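PDB 4EWT: peptidase, M20/M25/M40 family from Staphylococcus aureus, which probably hydrolyses the amide bond of N-acylated amino acids or related compounds, as a metal-dependent amidohydrolase with two manganese ions. Local coordinates for residues E333-A336 with Y337-E341; D264-K267 with A268-K272; A116-L119 with A120-D124. All coordinates share one frame; numbering follows the deposited sequence.

Contact 1: E333-A336 with Y337-E341; sequences EDFA and YYAKE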
loop_
_atom_site.group_PDB
_atom_site.type_symbol
_atom_site.label_atom_id
_atom_site.label_comp_id
_atom_site.label_asym_id
_atom_site.label_seq_id
_atom_site.Cartn_x
_atom_site.Cartn_y
_atom_site.Cartn_z
ATOM N N GLU A 333 -0.163 -23.034 23.405
ATOM C CA GLU A 333 -0.464 -24.046 24.390
ATOM C C GLU A 333 0.004 -23.499 25.733
ATOM O O GLU A 333 1.150 -23.043 25.849
ATOM C CB GLU A 333 0.276 -25.340 24.003
ATOM C CG GLU A 333 0.398 -26.400 25.075
ATOM C CD GLU A 333 -0.930 -26.922 25.554
ATOM O OE1 GLU A 333 -1.718 -27.390 24.704
ATOM O OE2 GLU A 333 -1.181 -26.856 26.778
ATOM N N ASP A 334 -0.859 -23.531 26.748
ATOM C CA ASP A 334 -0.461 -22.959 28.036
ATOM C C ASP A 334 0.452 -23.838 28.893
ATOM O O ASP A 334 0.973 -23.390 29.915
ATOM C CB ASP A 334 -1.635 -22.313 28.800
ATOM C CG ASP A 334 -2.259 -23.219 29.846
ATOM O OD1 ASP A 334 -2.041 -24.449 29.821
ATOM O OD2 ASP A 334 -2.994 -22.671 30.703
ATOM N N PHE A 335 0.690 -25.064 28.436
ATOM C CA PHE A 335 1.775 -25.887 28.975
ATOM C C PHE A 335 3.085 -25.101 28.959
ATOM O O PHE A 335 3.985 -25.366 29.759
ATOM C CB PHE A 335 1.939 -27.180 28.169
ATOM C CG PHE A 335 2.940 -28.139 28.754
ATOM C CD1 PHE A 335 2.539 -29.103 29.675
ATOM C CD2 PHE A 335 4.287 -28.087 28.374
ATOM C CE1 PHE A 335 3.446 -29.991 30.224
ATOM C CE2 PHE A 335 5.208 -28.969 28.911
ATOM C CZ PHE A 335 4.788 -29.932 29.850
ATOM N N ALA A 336 3.177 -24.135 28.044
ATOM C CA ALA A 336 4.379 -23.312 27.899
ATOM C C ALA A 336 4.765 -22.594 29.184
ATOM O O ALA A 336 5.940 -22.305 29.401
ATOM C CB ALA A 336 4.202 -22.323 26.777
ATOM N N TYR A 337 3.771 -22.288 30.016
ATOM C CA TYR A 337 4.003 -21.719 31.343
ATOM C C TYR A 337 4.754 -22.665 32.277
ATOM O O TYR A 337 5.653 -22.222 32.985
ATOM C CB TYR A 337 2.691 -21.274 31.997
ATOM C CG TYR A 337 2.147 -19.963 31.461
ATOM C CD1 TYR A 337 2.860 -18.775 31.607
ATOM C CD2 TYR A 337 0.904 -19.913 30.832
ATOM C CE1 TYR A 337 2.353 -17.569 31.118
ATOM C CE2 TYR A 337 0.388 -18.729 30.352
ATOM C CZ TYR A 337 1.116 -17.563 30.492
ATOM O OH TYR A 337 0.593 -16.393 30.008
ATOM N N TYR A 338 4.400 -23.955 32.280
ATOM C CA TYR A 338 5.182 -24.959 33.018
ATOM C C TYR A 338 6.594 -25.013 32.466
ATOM O O TYR A 338 7.569 -25.026 33.219
ATOM C CB TYR A 338 4.584 -26.373 32.901
ATOM C CG TYR A 338 3.149 -26.475 33.307
ATOM C CD1 TYR A 338 2.775 -26.344 34.643
ATOM C CD2 TYR A 338 2.161 -26.718 32.364
ATOM C CE1 TYR A 338 1.466 -26.426 35.019
ATOM C CE2 TYR A 338 0.840 -26.809 32.735
ATOM C CZ TYR A 338 0.501 -26.661 34.072
ATOM O OH TYR A 338 -0.812 -26.746 34.468
ATOM N N ALA A 339 6.682 -25.038 31.136
ATOM C CA ALA A 339 7.942 -25.227 30.437
ATOM C C ALA A 339 8.923 -24.076 30.673
ATOM O O ALA A 339 10.105 -24.195 30.366
ATOM C CB ALA A 339 7.688 -25.442 28.958
ATOM N N LYS A 340 8.426 -22.979 31.238
ATOM C CA LYS A 340 9.236 -21.799 31.524
ATOM C C LYS A 340 9.643 -21.722 33.007
ATOM O O LYS A 340 10.588 -21.009 33.357
ATOM C CB LYS A 340 8.483 -20.536 31.089
ATOM C CG LYS A 340 9.365 -19.336 30.787
ATOM C CD LYS A 340 8.588 -18.225 30.065
ATOM C CE LYS A 340 7.315 -17.823 30.826
ATOM N NZ LYS A 340 7.603 -17.057 32.071
ATOM N N GLU A 341 8.933 -22.456 33.865
ATOM C CA GLU A 341 9.276 -22.541 35.291
ATOM C C GLU A 341 10.180 -23.730 35.596
ATOM O O GLU A 341 11.025 -23.655 36.481
ATOM C CB GLU A 341 8.024 -22.628 36.179
ATOM C CG GLU A 341 7.116 -21.397 36.187
ATOM C CD GLU A 341 7.757 -20.162 36.823
ATOM O OE1 GLU A 341 8.679 -20.316 37.649
ATOM O OE2 GLU A 341 7.327 -19.032 36.501
#
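Y337 gives its N-H to D334 O (N to O 3.0 Å), a bond spanning three residues at the entry to helix 335-341. The donor stands well above the carbonyl plane, 56° out of it, as suits a tight first turn. The Y337 ring lies beside D334, CD2 resting 4.0 Å from D334 CB, while the carboxylate of D334 is engaged elsewhere, by R76, Q135 and the N-H of A145. Y338 meets F335. Their side chains cross at about a right angle, with F335 CD1 3.6 Å from Y338 CD2 and the ring planes at 59°, an oblique pair; F335 has its CG anti to its own N (chi1 -174°), which sets the ring alongside Y338. The hydroxyl of Y338 bonds Q135. A339 N donates to F335 O, 3.0 Å away, from within the carbonyl plane, a four-residue bond of the alpha-helical kind. The methyl of A339 also meets F335 at CE2, across the ring from CD1 (CB to CE2 4.3 Å). K340 adds its CB, 3.5 Å from A336 O, and then turns its bent chain away. Ahead of the turn, E333 OE2 caps F335 N at 3.1 Å through its anti lone pair, and the same oxygen pairs with R76. R76 thus links E333 and D334, and D334 N bonds E138, whose neighbour E139 binds manganese. With the D334 side chain about 8 Å from a manganese ion, this buried acid-arginine network probably sets the helix start against the metal site as a second shell.

Contact 2: D264-K267 with A268-K272; sequences DATK and ATIEK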
loop_
_atom_site.group_PDB
_atom_site.type_symbol
_atom_site.label_atom_id
_atom_site.label_comp_id
_atom_site.label_asym_id
_atom_site.label_seq_id
_atom_site.Cartn_x
_atom_site.Cartn_y
_atom_site.Cartn_z
ATOM N N ASP A 264 10.522 -16.535 21.851
ATOM C CA ASP A 264 10.369 -15.270 22.563
ATOM C C ASP A 264 11.013 -14.092 21.832
ATOM O O ASP A 264 10.464 -12.996 21.837
ATOM C CB ASP A 264 10.998 -15.356 23.954
ATOM C CG ASP A 264 10.357 -16.412 24.823
ATOM O OD1 ASP A 264 9.191 -16.818 24.549
ATOM O OD2 ASP A 264 11.031 -16.826 25.789
ATOM N N ALA A 265 12.187 -14.308 21.235
ATOM C CA ALA A 265 12.854 -13.244 20.474
ATOM C C ALA A 265 11.977 -12.788 19.287
ATOM O O ALA A 265 11.856 -11.592 19.023
ATOM C CB ALA A 265 14.216 -13.681 20.005
ATOM N N THR A 266 11.362 -13.743 18.600
ATOM C CA THR A 266 10.443 -13.445 17.491
ATOM C C THR A 266 9.226 -12.640 17.978
ATOM O O THR A 266 8.836 -11.663 17.343
ATOM C CB THR A 266 9.994 -14.730 16.768
ATOM O OG1 THR A 266 11.150 -15.369 16.215
ATOM C CG2 THR A 266 8.998 -14.412 15.585
ATOM N N LYS A 267 8.648 -13.031 19.112
ATOM C CA LYS A 267 7.549 -12.251 19.687
ATOM C C LYS A 267 7.976 -10.821 20.013
ATOM O O LYS A 267 7.212 -9.891 19.779
ATOM C CB LYS A 267 6.964 -12.924 20.923
ATOM C CG LYS A 267 5.968 -14.051 20.591
ATOM C CD LYS A 267 5.496 -14.785 21.850
ATOM C CE LYS A 267 4.510 -13.913 22.618
ATOM N NZ LYS A 267 4.248 -14.437 23.981
ATOM N N ALA A 268 9.188 -10.671 20.549
ATOM C CA ALA A 268 9.717 -9.370 20.940
ATOM C C ALA A 268 9.926 -8.476 19.734
ATOM O O ALA A 268 9.548 -7.314 19.757
ATOM C CB ALA A 268 11.043 -9.507 21.779
ATOM N N THR A 269 10.540 -9.020 18.691
ATOM C CA THR A 269 10.698 -8.299 17.424
ATOM C C THR A 269 9.357 -7.818 16.818
ATOM O O THR A 269 9.247 -6.662 16.393
ATOM C CB THR A 269 11.437 -9.163 16.407
ATOM O OG1 THR A 269 12.779 -9.344 16.858
ATOM C CG2 THR A 269 11.435 -8.521 15.002
ATOM N N ILE A 270 8.351 -8.694 16.801
ATOM C CA ILE A 270 7.035 -8.355 16.241
ATOM C C ILE A 270 6.382 -7.205 17.016
ATOM O O ILE A 270 5.812 -6.285 16.442
ATOM C CB ILE A 270 6.075 -9.593 16.199
ATOM C CG1 ILE A 270 6.545 -10.595 15.142
ATOM C CG2 ILE A 270 4.642 -9.166 15.862
ATOM C CD1 ILE A 270 5.762 -11.942 15.130
ATOM N N GLU A 271 6.494 -7.264 18.327
ATOM C CA GLU A 271 5.907 -6.254 19.165
ATOM C C GLU A 271 6.607 -4.907 18.936
ATOM O O GLU A 271 5.951 -3.870 18.878
ATOM C CB GLU A 271 6.014 -6.659 20.636
ATOM C CG GLU A 271 5.487 -5.585 21.556
ATOM C CD GLU A 271 5.494 -5.988 23.019
ATOM O OE1 GLU A 271 5.830 -7.151 23.351
ATOM O OE2 GLU A 271 5.134 -5.122 23.833
ATOM N N LYS A 272 7.933 -4.945 18.824
ATOM C CA LYS A 272 8.721 -3.750 18.552
ATOM C C LYS A 272 8.355 -3.129 17.205
ATOM O O LYS A 272 8.188 -1.916 17.100
ATOM C CB LYS A 272 10.222 -4.072 18.623
ATOM C CG LYS A 272 11.149 -2.939 18.132
ATOM C CD LYS A 272 12.625 -3.343 18.253
ATOM C CE LYS A 272 13.504 -2.367 17.471
ATOM N NZ LYS A 272 14.970 -2.629 17.662
HETATM O O HOH W 1 13.924 -9.892 19.628
#
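Peptide units are the flat groups that join D264-K267 to A268-K272, and each carbonyl of D264, A265, T266 and K267 takes the N-H four residues on from a direction 20-25° off its plane, so no donor lies over a carbonyl face. The straightest of the four is T269 N to A265 O, 2.9 Å long with 171° at the hydrogen. A265 O has a second donor: a water at 2.7 Å donates a hydrogen bond to it and also bonds T269 OG1 at 3.0 Å, tying side chain to backbone on the outer face. On the buried side T266 CG2 lies 4.1 Å from I270 CD1. The threonine methyl is there because it stands anti to its own N, which leaves OG1 beside that N, where it bonds E231 and T263. I270 CG1 also lies 3.4 Å from T266 O. K267 heads elsewhere, its amine paired with D295 and with the carbonyl of Y297, and the carboxylate of E271 is paired with K275. These are the regular first turns of an amphipathic alpha-helix, 264-285, which packs I270 and E271 on Y293 of strand 288-295, in the helical layer covering the antiparallel sheet, as in M20-family peptidases.

Contact 3: A116-L119 with A120-D124; sequences AETL and AEMKD
The backbone bonds from A116-L119 to A120-E121-M122 change span as the helix runs out. A120 N reaches A116 O at 2.9 Å, an ordinary four-residue bond. E121 N is shared: it bonds T118 O at 3.1 Å, with the donor 63° above the carbonyl plane, and E117 O only weakly. M122 N follows with a three-residue bond to L119 O, also 3.1 Å and again from above the plane, so four-residue bonding gives way to three-residue turns as the chain leaves the helix. This is the exit from helix 105-120, the helical arm of a beta-alpha-beta connection between the parallel neighbours 72-78 and 129-135; its first residue, H105, binds manganese at the other end. Carbon-to-oxygen van der Waals contacts gather at T118 O. E121 holds its CG between the backbone N and the carbonyl carbon (chi1 67°), which folds the chain back along the helix and brings CG to 3.1 Å from T118 O. M122 CG comes to 3.5 Å from the same oxygen before its thioether turns off toward Q4. The methyl of T118 lies 4.1 Å from E121 OE1, the two side chains running at a slant to each other. Among charged groups, E117 OE1 and E121 OE2 stand 4.7 Å apart, like charges whose repulsion is probably eased by K12, which forms salt bridges with both glutamates and a hydrogen bond with T118 OG1. K47 and K15 also pair with E117, and T118 OG1 bonds V114 O one turn back. Beyond the helix K123 pairs with D48 and rests on I64 of strand 60-65.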
loop_
_atom_site.group_PDB
_atom_site.type_symbol
_atom_site.label_atom_id
_atom_site.label_comp_id
_atom_site.label_asym_id
_atom_site.label_seq_id
_atom_site.Cartn_x
_atom_site.Cartn_y
_atom_site.Cartn_z
ATOM N N ALA A 116 -2.608 -42.900 36.451
ATOM C CA ALA A 116 -2.346 -42.488 37.827
ATOM C C ALA A 116 -2.740 -43.583 38.820
ATOM O O ALA A 116 -1.977 -43.900 39.736
ATOM C CB ALA A 116 -3.060 -41.187 38.141
ATOM N N GLU A 117 -3.925 -44.156 38.614
ATOM C CA GLU A 117 -4.397 -45.325 39.360
ATOM C C GLU A 117 -3.366 -46.445 39.306
ATOM O O GLU A 117 -3.029 -47.051 40.337
ATOM C CB GLU A 117 -5.733 -45.807 38.780
ATOM C CG GLU A 117 -6.210 -47.166 39.320
ATOM C CD GLU A 117 -7.473 -47.659 38.629
ATOM O OE1 GLU A 117 -7.506 -48.829 38.199
ATOM O OE2 GLU A 117 -8.433 -46.876 38.508
ATOM N N THR A 118 -2.857 -46.696 38.100
ATOM C CA THR A 118 -1.882 -47.760 37.868
ATOM C C THR A 118 -0.548 -47.485 38.563
ATOM O O THR A 118 -0.025 -48.359 39.242
ATOM C CB THR A 118 -1.664 -48.002 36.369
ATOM O OG1 THR A 118 -2.929 -48.244 35.744
ATOM C CG2 THR A 118 -0.762 -49.201 36.145
ATOM N N LEU A 119 -0.014 -46.273 38.418
ATOM C CA LEU A 119 1.230 -45.904 39.101
ATOM C C LEU A 119 1.080 -45.980 40.619
ATOM O O LEU A 119 2.040 -46.289 41.322
ATOM C CB LEU A 119 1.717 -44.506 38.678
ATOM C CG LEU A 119 2.206 -44.306 37.234
ATOM C CD1 LEU A 119 2.476 -42.838 36.943
ATOM C CD2 LEU A 119 3.459 -45.152 36.936
ATOM N N ALA A 120 -0.131 -45.716 41.115
ATOM C CA ALA A 120 -0.433 -45.783 42.548
ATOM C C ALA A 120 -0.344 -47.198 43.135
ATOM O O ALA A 120 -0.111 -47.359 44.340
ATOM C CB ALA A 120 -1.802 -45.181 42.838
ATOM N N GLU A 121 -0.537 -48.211 42.295
ATOM C CA GLU A 121 -0.436 -49.594 42.750
ATOM C C GLU A 121 0.972 -50.158 42.541
ATOM O O GLU A 121 1.229 -51.329 42.816
ATOM C CB GLU A 121 -1.548 -50.470 42.137
ATOM C CG GLU A 121 -1.487 -50.686 40.647
ATOM C CD GLU A 121 -2.858 -50.912 40.019
ATOM O OE1 GLU A 121 -2.908 -51.393 38.864
ATOM O OE2 GLU A 121 -3.888 -50.594 40.658
ATOM N N MET A 122 1.882 -49.293 42.094
ATOM C CA MET A 122 3.262 -49.678 41.812
ATOM C C MET A 122 4.288 -48.848 42.582
ATOM O O MET A 122 5.408 -48.646 42.107
ATOM C CB MET A 122 3.552 -49.588 40.312
ATOM C CG MET A 122 2.713 -50.521 39.445
ATOM S SD MET A 122 3.218 -50.473 37.715
ATOM C CE MET A 122 4.737 -51.420 37.782
ATOM N N LYS A 123 3.919 -48.388 43.776
ATOM C CA LYS A 123 4.838 -47.603 44.600
ATOM C C LYS A 123 6.112 -48.377 44.936
ATOM O O LYS A 123 7.141 -47.769 45.249
ATOM C CB LYS A 123 4.152 -47.105 45.873
ATOM C CG LYS A 123 3.042 -46.097 45.621
ATOM C CD LYS A 123 2.429 -45.629 46.925
ATOM C CE LYS A 123 1.362 -44.572 46.692
ATOM N NZ LYS A 123 0.873 -44.029 47.992
ATOM N N ASP A 124 6.070 -49.686 44.772
ATOM C CA ASP A 124 7.183 -50.595 45.075
ATOM C C ASP A 124 8.132 -50.605 43.863
ATOM O O ASP A 124 9.119 -51.282 43.890
ATOM C CB ASP A 124 6.721 -52.044 45.297
ATOM C CG ASP A 124 5.995 -52.240 46.621
ATOM O OD1 ASP A 124 5.984 -51.309 47.448
ATOM O OD2 ASP A 124 5.436 -53.339 46.833
#

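From the N terminus the order is contact 3, contact 2, contact 1. Each is local, closing turns at a helix exit, within a helix and at a helix entry, none nested or crossed. Contact 3 ends the helix before strand 129-135, on the outer side of the domain built on the mixed sheet. Contact 2 starts helix 264-285 against the other, antiparallel sheet, and its centre is about 44 Å from that of contact 3, on the opposite side of the chain's centre. Contact 1 returns to the metal-binding domain, near the manganese ions. Contacts 1 and 2 do not touch, yet both meet the loop at Y297: K267 bonds its carbonyl and D334 packs on it, so it bridges them, probably across the domain boundary.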